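PDB 2QJV: inner membrane protein from Salmonella typhimurium LT2, which belongs to the metal-binding KduI/IolB family of cupins and is probably a sugar-acid isomerase with glucuronate isomerase-type activity. Local coordinates for residues 26-31 and 183-189; 48-54 and 106-112; 81-86 and 139-143. The protein carries 2 engineered substitutions. The contacts are given in a common frame with arbitrary orientation. Numbering follows the deposited sequence.

Contact 1. Residues 26-31 and 183-189; sequences WEYVGF and YLEETYY. With NI (nickel (II) ion), chain D.
This buried contact lies between two sheets of a cupin fold: the loop 26-29 and the start of strand 30-35 cover strand 181-193, which supplies the glutamate of a nickel site of the cupin three-histidine, one-glutamate type. Residues 185-189 and G30-F31 are extended, with V29 nearest E185 (CA-CA 6.4 Å) and F31 nearest T187 (7.4 Å). E185, chi1 m and chi2 t, points its carboxylate into the loop, where its two acceptor oxygens gather three successive backbone amides: OE2 accepts E27 N (2.9 Å), and OE1 accepts Y28 N (2.8 Å) and V29 N (2.9 Å). Y183 OH donates to OE2 of E185 at 2.6 Å. W26, chi1 p, lays its indole along the aliphatic part of E185 (CH-pi, E185 CB 3.8 Å from the centroid of the six-membered ring of W26, over its face), while its NE1 donates to V29 O at 2.9 Å. Further along, compact T187 fits beside W26 and V29, with CG2 3.9 Å from V29 CG1, and F31 CZ meets Y189 CB at 3.5 Å. E186 points the other way, joining H171, H173 and H229 around nickel; its OE1 lies 2.1 Å from the metal.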
loop_
_atom_site.group_PDB
_atom_site.type_symbol
_atom_site.label_atom_id
_atom_site.label_comp_id
_atom_site.label_asym_id
_atom_site.label_seq_id
_atom_site.Cartn_x
_atom_site.Cartn_y
_atom_site.Cartn_z
ATOM N N TRP A 26 3.792 -15.752 -13.189
ATOM C CA TRP A 26 4.511 -15.789 -14.456
ATOM C C TRP A 26 4.356 -17.164 -15.167
ATOM O O TRP A 26 3.454 -17.948 -14.824
ATOM C CB TRP A 26 5.977 -15.314 -14.257
ATOM C CG TRP A 26 6.883 -16.090 -13.417
ATOM C CD1 TRP A 26 6.991 -17.475 -13.309
ATOM C CD2 TRP A 26 8.029 -15.567 -12.724
ATOM N NE1 TRP A 26 8.026 -17.795 -12.518
ATOM C CE2 TRP A 26 8.687 -16.660 -12.134
ATOM C CE3 TRP A 26 8.514 -14.259 -12.480
ATOM C CZ2 TRP A 26 9.844 -16.509 -11.346
ATOM C CZ3 TRP A 26 9.641 -14.110 -11.693
ATOM C CH2 TRP A 26 10.293 -15.230 -11.128
ATOM N N GLU A 27 5.205 -17.444 -16.155
ATOM C CA GLU A 27 4.980 -18.583 -17.068
ATOM C C GLU A 27 5.953 -19.738 -17.115
ATOM O O GLU A 27 5.572 -20.832 -17.536
ATOM C CB GLU A 27 4.877 -17.985 -18.476
ATOM C CG GLU A 27 3.658 -17.129 -18.645
ATOM C CD GLU A 27 3.665 -16.296 -19.918
ATOM O OE1 GLU A 27 3.899 -16.882 -20.985
ATOM O OE2 GLU A 27 3.417 -15.058 -19.864
ATOM N N TYR A 28 7.193 -19.541 -16.675
ATOM C CA TYR A 28 8.228 -20.558 -16.865
ATOM C C TYR A 28 8.940 -21.078 -15.618
ATOM O O TYR A 28 8.963 -22.276 -15.360
ATOM C CB TYR A 28 9.324 -20.023 -17.839
ATOM C CG TYR A 28 8.775 -19.637 -19.215
ATOM C CD1 TYR A 28 8.220 -18.385 -19.446
ATOM C CD2 TYR A 28 8.775 -20.557 -20.270
ATOM C CE1 TYR A 28 7.684 -18.038 -20.686
ATOM C CE2 TYR A 28 8.267 -20.217 -21.509
ATOM C CZ TYR A 28 7.729 -18.965 -21.707
ATOM O OH TYR A 28 7.194 -18.655 -22.920
ATOM N N VAL A 29 9.565 -20.177 -14.878
ATOM C CA VAL A 29 10.476 -20.573 -13.796
ATOM C C VAL A 29 9.791 -21.108 -12.507
ATOM O O VAL A 29 8.850 -20.530 -11.954
ATOM C CB VAL A 29 11.482 -19.426 -13.442
ATOM C CG1 VAL A 29 12.370 -19.785 -12.209
ATOM C CG2 VAL A 29 12.385 -19.100 -14.625
ATOM N N GLY A 30 10.314 -22.235 -12.077
ATOM C CA GLY A 30 10.014 -22.808 -10.782
ATOM C C GLY A 30 11.331 -22.934 -10.029
ATOM O O GLY A 30 12.400 -23.191 -10.615
ATOM N N PHE A 31 11.274 -22.699 -8.720
ATOM C CA PHE A 31 12.431 -22.841 -7.882
ATOM C C PHE A 31 12.021 -23.392 -6.495
ATOM O O PHE A 31 11.267 -22.774 -5.766
ATOM C CB PHE A 31 13.186 -21.490 -7.750
ATOM C CG PHE A 31 14.413 -21.588 -6.903
ATOM C CD1 PHE A 31 15.539 -22.241 -7.374
ATOM C CD2 PHE A 31 14.430 -21.078 -5.610
ATOM C CE1 PHE A 31 16.660 -22.350 -6.575
ATOM C CE2 PHE A 31 15.536 -21.212 -4.816
ATOM C CZ PHE A 31 16.641 -21.858 -5.308
ATOM N N TYR A 183 12.999 -12.111 -23.091
ATOM C CA TYR A 183 12.200 -12.211 -21.878
ATOM C C TYR A 183 12.696 -13.441 -21.100
ATOM O O TYR A 183 12.597 -14.586 -21.578
ATOM C CB TYR A 183 10.707 -12.347 -22.192
ATOM C CG TYR A 183 9.815 -12.713 -21.008
ATOM C CD1 TYR A 183 9.273 -11.743 -20.192
ATOM C CD2 TYR A 183 9.504 -14.053 -20.713
ATOM C CE1 TYR A 183 8.466 -12.071 -19.125
ATOM C CE2 TYR A 183 8.699 -14.386 -19.642
ATOM C CZ TYR A 183 8.159 -13.392 -18.861
ATOM O OH TYR A 183 7.359 -13.701 -17.757
ATOM N N LEU A 184 13.178 -13.182 -19.898
ATOM C CA LEU A 184 13.657 -14.206 -18.987
ATOM C C LEU A 184 13.239 -13.873 -17.572
ATOM O O LEU A 184 13.621 -12.849 -17.009
ATOM C CB LEU A 184 15.194 -14.387 -19.049
ATOM C CG LEU A 184 15.774 -14.974 -20.338
ATOM C CD1 LEU A 184 17.269 -14.794 -20.267
ATOM C CD2 LEU A 184 15.387 -16.496 -20.690
ATOM N N GLU A 185 12.362 -14.717 -17.027
ATOM C CA GLU A 185 12.018 -14.627 -15.616
ATOM C C GLU A 185 13.297 -15.000 -14.847
ATOM O O GLU A 185 14.079 -15.808 -15.327
ATOM C CB GLU A 185 10.886 -15.584 -15.291
ATOM C CG GLU A 185 9.580 -15.196 -15.965
ATOM C CD GLU A 185 8.654 -16.365 -16.272
ATOM O OE1 GLU A 185 8.910 -17.492 -15.816
ATOM O OE2 GLU A 185 7.660 -16.136 -17.003
ATOM N N GLU A 186 13.486 -14.440 -13.667
ATOM C CA GLU A 186 14.677 -14.727 -12.878
ATOM C C GLU A 186 14.369 -14.788 -11.369
ATOM O O GLU A 186 13.634 -13.972 -10.813
ATOM C CB GLU A 186 15.809 -13.723 -13.170
ATOM C CG GLU A 186 17.128 -14.099 -12.515
ATOM C CD GLU A 186 18.323 -13.306 -12.987
ATOM O OE1 GLU A 186 18.152 -12.212 -13.564
ATOM O OE2 GLU A 186 19.472 -13.747 -12.736
ATOM N N THR A 187 14.912 -15.818 -10.734
ATOM C CA THR A 187 14.851 -15.959 -9.287
ATOM C C THR A 187 16.282 -15.814 -8.718
ATOM O O THR A 187 17.262 -16.151 -9.380
ATOM C CB THR A 187 14.173 -17.295 -8.816
ATOM O OG1 THR A 187 14.903 -18.414 -9.341
ATOM C CG2 THR A 187 12.639 -17.355 -9.189
ATOM N N TYR A 188 16.358 -15.277 -7.499
ATOM C CA TYR A 188 17.569 -15.115 -6.707
ATOM C C TYR A 188 17.315 -15.854 -5.400
ATOM O O TYR A 188 16.347 -15.560 -4.725
ATOM C CB TYR A 188 17.839 -13.647 -6.331
ATOM C CG TYR A 188 18.520 -12.817 -7.399
ATOM C CD1 TYR A 188 17.877 -12.547 -8.589
ATOM C CD2 TYR A 188 19.812 -12.305 -7.221
ATOM C CE1 TYR A 188 18.479 -11.820 -9.576
ATOM C CE2 TYR A 188 20.423 -11.576 -8.219
ATOM C CZ TYR A 188 19.745 -11.334 -9.384
ATOM O OH TYR A 188 20.355 -10.615 -10.347
ATOM N N TYR A 189 18.190 -16.782 -5.052
ATOM C CA TYR A 189 18.167 -17.467 -3.770
ATOM C C TYR A 189 19.433 -16.992 -3.046
ATOM O O TYR A 189 20.559 -17.433 -3.373
ATOM C CB TYR A 189 18.124 -18.986 -3.936
ATOM C CG TYR A 189 18.252 -19.776 -2.640
ATOM C CD1 TYR A 189 17.285 -19.659 -1.613
ATOM C CD2 TYR A 189 19.276 -20.707 -2.465
ATOM C CE1 TYR A 189 17.392 -20.376 -0.439
ATOM C CE2 TYR A 189 19.385 -21.462 -1.282
ATOM C CZ TYR A 189 18.443 -21.287 -0.264
ATOM O OH TYR A 189 18.552 -22.033 0.878
HETATM NI NI NI D . 19.367 -10.811 -14.550
HETATM O O HOH W 1 4.546 -13.487 -17.836
HETATM O O HOH W 2 20.806 -11.207 -12.942
HETATM O O HOH W 3 20.568 -12.379 -15.491
#

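Contact 2. Residues 48-54 and 106-112; sequences ERERCLV and AVCSAPG
R49, E50 and C108 give up most surface where strands 49-54 and 106-111 pair antiparallel, axes 4.6 Å apart at 153°. E50-A110, C52-C108 and V54-A106 are hydrogen-bonded pairs, R49-P111, R51-S109 and L53-V107 non-hydrogen-bonded ones. E50 N-A110 O is 3.0 Å and A110 N-E50 O 3.2 Å; C52 N-C108 O and C108 N-C52 O are both 2.9 Å. R49 (chi1 m, chi2 t, chi3 p) is long enough to curl over the partner strand, NH2 donating to S109 OG at 3.0 Å and to Y28 O. E50 (p, t) can be buried because Y88 OH and the amides of D151, S152 and L153 satisfy its carboxylate. Small, weakly polar C108 (m) puts its SG 4.0 Å from V54 CG2. Beyond the R49-P111 pair, G112 N donates to E48 O (2.9 Å), where a CB would clash with E50 N. Strand 30-35 flanks 104-111 and strand 86-89 flanks 49-55 in this cupin sheet, while strand 238-246 packs on the face carrying V54, A106, C108 and A110.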
loop_
_atom_site.group_PDB
_atom_site.type_symbol
_atom_site.label_atom_id
_atom_site.label_comp_id
_atom_site.label_asym_id
_atom_site.label_seq_id
_atom_site.Cartn_x
_atom_site.Cartn_y
_atom_site.Cartn_z
ATOM N N GLU A 48 5.961 -32.605 -17.135
ATOM C CA GLU A 48 6.332 -31.831 -18.315
ATOM C C GLU A 48 7.413 -30.785 -18.047
ATOM O O GLU A 48 7.576 -29.859 -18.819
ATOM C CB GLU A 48 5.067 -31.147 -18.875
ATOM C CG GLU A 48 3.905 -32.124 -19.234
ATOM C CD GLU A 48 4.220 -33.089 -20.371
ATOM O OE1 GLU A 48 5.288 -32.985 -21.014
ATOM O OE2 GLU A 48 3.367 -33.969 -20.635
ATOM N N ARG A 49 8.108 -30.893 -16.920
ATOM C CA ARG A 49 9.164 -29.963 -16.571
ATOM C C ARG A 49 10.548 -30.642 -16.549
ATOM O O ARG A 49 10.679 -31.806 -16.134
ATOM C CB ARG A 49 8.796 -29.328 -15.224
ATOM C CG ARG A 49 7.518 -28.504 -15.407
ATOM C CD ARG A 49 7.032 -27.781 -14.236
ATOM N NE ARG A 49 7.876 -26.705 -13.737
ATOM C CZ ARG A 49 7.954 -25.470 -14.230
ATOM N NH1 ARG A 49 7.362 -25.110 -15.378
ATOM N NH2 ARG A 49 8.684 -24.597 -13.586
ATOM N N GLU A 50 11.547 -29.944 -17.095
ATOM C CA GLU A 50 12.943 -30.343 -16.935
ATOM C C GLU A 50 13.417 -29.681 -15.628
ATOM O O GLU A 50 12.841 -28.697 -15.145
ATOM C CB GLU A 50 13.861 -29.961 -18.103
ATOM C CG GLU A 50 13.953 -28.496 -18.362
ATOM C CD GLU A 50 14.992 -28.104 -19.385
ATOM O OE1 GLU A 50 15.503 -28.976 -20.146
ATOM O OE2 GLU A 50 15.273 -26.877 -19.412
ATOM N N ARG A 51 14.437 -30.284 -15.042
ATOM C CA ARG A 51 15.003 -29.871 -13.782
ATOM C C ARG A 51 16.544 -29.895 -13.744
ATOM O O ARG A 51 17.218 -30.652 -14.462
ATOM C CB ARG A 51 14.483 -30.758 -12.637
ATOM C CG ARG A 51 13.016 -30.598 -12.267
ATOM C CD ARG A 51 12.484 -31.696 -11.336
ATOM N NE ARG A 51 11.086 -31.416 -10.952
ATOM C CZ ARG A 51 10.005 -31.761 -11.657
ATOM N NH1 ARG A 51 10.115 -32.380 -12.813
ATOM N NH2 ARG A 51 8.790 -31.427 -11.225
ATOM N N CYS A 52 17.079 -29.025 -12.881
ATOM C CA CYS A 52 18.484 -28.968 -12.560
ATOM C C CYS A 52 18.537 -28.974 -11.018
ATOM O O CYS A 52 18.074 -28.067 -10.346
ATOM C CB CYS A 52 19.198 -27.742 -13.160
ATOM S SG CYS A 52 20.988 -27.724 -12.849
ATOM N N LEU A 53 19.027 -30.087 -10.498
ATOM C CA LEU A 53 19.183 -30.339 -9.078
ATOM C C LEU A 53 20.522 -29.794 -8.710
ATOM O O LEU A 53 21.539 -30.317 -9.177
ATOM C CB LEU A 53 19.168 -31.831 -8.791
ATOM C CG LEU A 53 17.828 -32.593 -8.697
ATOM C CD1 LEU A 53 16.818 -32.089 -9.687
ATOM C CD2 LEU A 53 18.091 -34.103 -8.828
ATOM N N VAL A 54 20.546 -28.749 -7.911
ATOM C CA VAL A 54 21.798 -28.120 -7.484
ATOM C C VAL A 54 22.035 -28.459 -6.005
ATOM O O VAL A 54 21.165 -28.222 -5.145
ATOM C CB VAL A 54 21.818 -26.607 -7.715
ATOM C CG1 VAL A 54 23.177 -26.005 -7.203
ATOM C CG2 VAL A 54 21.554 -26.257 -9.210
ATOM N N ALA A 106 18.652 -27.476 -4.110
ATOM C CA ALA A 106 17.874 -26.572 -4.969
ATOM C C ALA A 106 17.357 -27.378 -6.164
ATOM O O ALA A 106 18.107 -28.159 -6.775
ATOM C CB ALA A 106 18.684 -25.332 -5.417
ATOM N N VAL A 107 16.053 -27.278 -6.420
ATOM C CA VAL A 107 15.406 -27.908 -7.593
ATOM C C VAL A 107 14.940 -26.746 -8.500
ATOM O O VAL A 107 13.978 -26.007 -8.198
ATOM C CB VAL A 107 14.279 -28.890 -7.225
ATOM C CG1 VAL A 107 13.734 -29.603 -8.489
ATOM C CG2 VAL A 107 14.772 -29.943 -6.171
ATOM N N CYS A 108 15.659 -26.567 -9.602
ATOM C CA CYS A 108 15.381 -25.511 -10.581
ATOM C C CYS A 108 14.531 -26.124 -11.673
ATOM O O CYS A 108 14.910 -27.166 -12.208
ATOM C CB CYS A 108 16.688 -24.949 -11.175
ATOM S SG CYS A 108 17.970 -24.549 -9.966
ATOM N N SER A 109 13.377 -25.529 -12.001
ATOM C CA SER A 109 12.513 -26.119 -13.008
ATOM C C SER A 109 11.995 -25.141 -14.054
ATOM O O SER A 109 11.871 -23.957 -13.797
ATOM C CB SER A 109 11.322 -26.841 -12.332
ATOM O OG SER A 109 10.508 -25.948 -11.597
ATOM N N ALA A 110 11.693 -25.682 -15.233
ATOM C CA ALA A 110 11.154 -24.927 -16.367
ATOM C C ALA A 110 10.496 -25.899 -17.328
ATOM O O ALA A 110 10.663 -27.125 -17.185
ATOM C CB ALA A 110 12.241 -24.062 -17.072
ATOM N N PRO A 111 9.729 -25.383 -18.298
ATOM C CA PRO A 111 9.112 -26.315 -19.249
ATOM C C PRO A 111 10.125 -27.190 -20.009
ATOM O O PRO A 111 11.210 -26.736 -20.414
ATOM C CB PRO A 111 8.316 -25.394 -20.192
ATOM C CG PRO A 111 8.028 -24.181 -19.347
ATOM C CD PRO A 111 9.286 -23.995 -18.537
ATOM N N GLY A 112 9.765 -28.474 -20.112
ATOM C CA GLY A 112 10.544 -29.451 -20.814
ATOM C C GLY A 112 9.793 -30.067 -21.972
ATOM O O GLY A 112 8.619 -30.381 -21.872
HETATM O O HOH W 4 6.456 -31.610 -22.856
HETATM O O HOH W 5 7.991 -27.916 -11.090
#

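Contact 3. Residues 81-86 and 139-143; sequences RIPAYS and LVHNI. With SO4 (sulfate ion), chain I.
Although the end-to-end directions of 81-86 and 139-143 differ by just 8°, the two meet through side chains and one bridging water instead of pairing as strands. Water 6 donates to R81 O at 2.9 Å and lies 2.8 Å from H141 NE2. H141, chi1 m, reaches toward the loop so that CE1 lies 3.6 Å from P83 N; the rigid, puckered proline ring sets its CG 4.1 Å from the imidazole centroid, a CH-pi contact over the ring face, while ND1 bonds E157. CA atoms are nearest at P83-H141 (6.4 Å), R81-L139 (8.2 Å) and S86-I143 (7.6 Å). R81 has left-handed backbone angles (62/39), and its long side chain spreads the guanidinium over L139 CD2. NE and NH2 of R81 donate to sulfate O4 (3.0 Å) and O2 (2.8 Å); that ion, probably from the crystallisation liquor, also bonds H130. An inverse gamma turn centred on N142 turns the chain at I143, whose branched side chain brings CG2 to 3.4 Å from S86 OG and CD1 to 4.5 Å from A84 CB. The arrangement joins the approach to strand 86-89 of one cupin sheet to strand 138-142 of another, as suits a bicupin fold.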
loop_
_atom_site.group_PDB
_atom_site.type_symbol
_atom_site.label_atom_id
_atom_site.label_comp_id
_atom_site.label_asym_id
_atom_site.label_seq_id
_atom_site.Cartn_x
_atom_site.Cartn_y
_atom_site.Cartn_z
ATOM N N ARG A 81 33.274 -21.509 -1.868
ATOM C CA ARG A 81 33.648 -20.853 -3.150
ATOM C C ARG A 81 34.259 -21.837 -4.164
ATOM O O ARG A 81 35.201 -21.508 -4.901
ATOM C CB ARG A 81 34.603 -19.685 -2.940
ATOM C CG ARG A 81 34.037 -18.569 -2.072
ATOM C CD ARG A 81 35.078 -17.529 -1.800
ATOM N NE ARG A 81 35.510 -16.712 -2.946
ATOM C CZ ARG A 81 34.926 -15.587 -3.369
ATOM N NH1 ARG A 81 33.870 -15.075 -2.767
ATOM N NH2 ARG A 81 35.445 -14.935 -4.393
ATOM N N ILE A 82 33.680 -23.032 -4.188
ATOM C CA ILE A 82 34.054 -24.079 -5.131
ATOM C C ILE A 82 32.756 -24.490 -5.826
ATOM O O ILE A 82 31.657 -24.381 -5.226
ATOM C CB ILE A 82 34.866 -25.267 -4.469
ATOM C CG1 ILE A 82 33.977 -26.084 -3.488
ATOM C CG2 ILE A 82 36.200 -24.755 -3.844
ATOM C CD1 ILE A 82 34.700 -27.304 -2.882
ATOM N N PRO A 83 32.835 -24.886 -7.125
ATOM C CA PRO A 83 31.577 -25.167 -7.811
ATOM C C PRO A 83 30.712 -26.299 -7.210
ATOM O O PRO A 83 31.237 -27.266 -6.661
ATOM C CB PRO A 83 32.029 -25.515 -9.244
ATOM C CG PRO A 83 33.358 -24.868 -9.398
ATOM C CD PRO A 83 33.991 -24.982 -8.049
ATOM N N ALA A 84 29.403 -26.109 -7.297
ATOM C CA ALA A 84 28.434 -27.119 -6.893
ATOM C C ALA A 84 28.457 -28.304 -7.873
ATOM O O ALA A 84 28.918 -28.187 -9.029
ATOM C CB ALA A 84 27.044 -26.528 -6.862
ATOM N N TYR A 85 28.028 -29.453 -7.351
ATOM C CA TYR A 85 27.598 -30.563 -8.165
ATOM C C TYR A 85 26.100 -30.345 -8.446
ATOM O O TYR A 85 25.342 -29.909 -7.567
ATOM C CB TYR A 85 27.768 -31.923 -7.479
ATOM C CG TYR A 85 29.177 -32.430 -7.449
ATOM C CD1 TYR A 85 30.134 -31.853 -6.608
ATOM C CD2 TYR A 85 29.552 -33.523 -8.223
ATOM C CE1 TYR A 85 31.446 -32.353 -6.569
ATOM C CE2 TYR A 85 30.833 -34.036 -8.176
ATOM C CZ TYR A 85 31.780 -33.446 -7.351
ATOM O OH TYR A 85 33.059 -33.949 -7.360
ATOM N N SER A 86 25.688 -30.689 -9.665
ATOM C CA SER A 86 24.308 -30.606 -10.092
ATOM C C SER A 86 23.974 -31.806 -10.977
ATOM O O SER A 86 24.859 -32.458 -11.540
ATOM C CB SER A 86 24.032 -29.305 -10.882
ATOM O OG SER A 86 24.498 -28.189 -10.147
ATOM N N LEU A 139 32.725 -13.567 -8.257
ATOM C CA LEU A 139 33.066 -14.885 -8.716
ATOM C C LEU A 139 31.753 -15.438 -9.253
ATOM O O LEU A 139 30.733 -15.386 -8.571
ATOM C CB LEU A 139 33.652 -15.746 -7.584
ATOM C CG LEU A 139 33.807 -17.239 -7.820
ATOM C CD1 LEU A 139 34.804 -17.515 -8.979
ATOM C CD2 LEU A 139 34.268 -17.906 -6.542
ATOM N N VAL A 140 31.794 -15.987 -10.473
ATOM C CA VAL A 140 30.636 -16.522 -11.164
ATOM C C VAL A 140 30.907 -17.999 -11.571
ATOM O O VAL A 140 31.981 -18.311 -12.084
ATOM C CB VAL A 140 30.283 -15.630 -12.391
ATOM C CG1 VAL A 140 29.068 -16.171 -13.206
ATOM C CG2 VAL A 140 30.099 -14.145 -11.949
ATOM N N HIS A 141 29.960 -18.869 -11.222
ATOM C CA HIS A 141 29.927 -20.284 -11.590
ATOM C C HIS A 141 28.748 -20.540 -12.520
ATOM O O HIS A 141 27.564 -20.537 -12.105
ATOM C CB HIS A 141 29.805 -21.212 -10.376
ATOM C CG HIS A 141 30.968 -21.168 -9.421
ATOM N ND1 HIS A 141 30.848 -21.580 -8.111
ATOM C CD2 HIS A 141 32.251 -20.749 -9.568
ATOM C CE1 HIS A 141 32.018 -21.450 -7.505
ATOM N NE2 HIS A 141 32.887 -20.935 -8.363
ATOM N N ASN A 142 29.061 -20.736 -13.804
ATOM C CA ASN A 142 28.041 -21.043 -14.823
ATOM C C ASN A 142 27.700 -22.529 -14.818
ATOM O O ASN A 142 28.324 -23.346 -15.519
ATOM C CB ASN A 142 28.504 -20.550 -16.208
ATOM C CG ASN A 142 28.588 -19.027 -16.275
ATOM O OD1 ASN A 142 29.670 -18.445 -16.471
ATOM N ND2 ASN A 142 27.456 -18.375 -16.068
ATOM N N ILE A 143 26.735 -22.865 -13.963
ATOM C CA ILE A 143 26.247 -24.236 -13.801
ATOM C C ILE A 143 25.560 -24.749 -15.092
ATOM O O ILE A 143 25.866 -25.829 -15.569
ATOM C CB ILE A 143 25.307 -24.377 -12.577
ATOM C CG1 ILE A 143 26.096 -24.135 -11.276
ATOM C CG2 ILE A 143 24.585 -25.776 -12.591
ATOM C CD1 ILE A 143 25.242 -23.937 -10.042
HETATM S S SO4 I . 38.454 -16.731 -5.535
HETATM O O1 SO4 I . 38.760 -17.410 -6.812
HETATM O O2 SO4 I . 37.656 -15.558 -5.918
HETATM O O3 SO4 I . 39.676 -16.268 -4.857
HETATM O O4 SO4 I . 37.804 -17.668 -4.597
HETATM O O HOH W 6 35.644 -21.238 -7.799
#

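How the contacts relate
Contacts 1 and 2 have centres about 11 Å apart and share a sheet: strand 30-35 lies beside 104-111, with G30 O 2.9 Å from S109 N and Y28 O 2.9 Å from R49 NH2, both probable hydrogen bonds. Contact 3 meets contact 2, whose centre is about 17 Å away, where V54 CG1 packs on A84 CB at 3.9 Å. Contacts 1 and 3 do not touch, centres being about 19 Å and nearest atoms about 9 Å apart. In sequence, contacts 2 and 3 interleave within the loop closed by contact 1. Contact 1 supplies E186 to the four-residue nickel site; the side chain of E48 lies about 4 Å from a second nickel, probably that of H91 and H92.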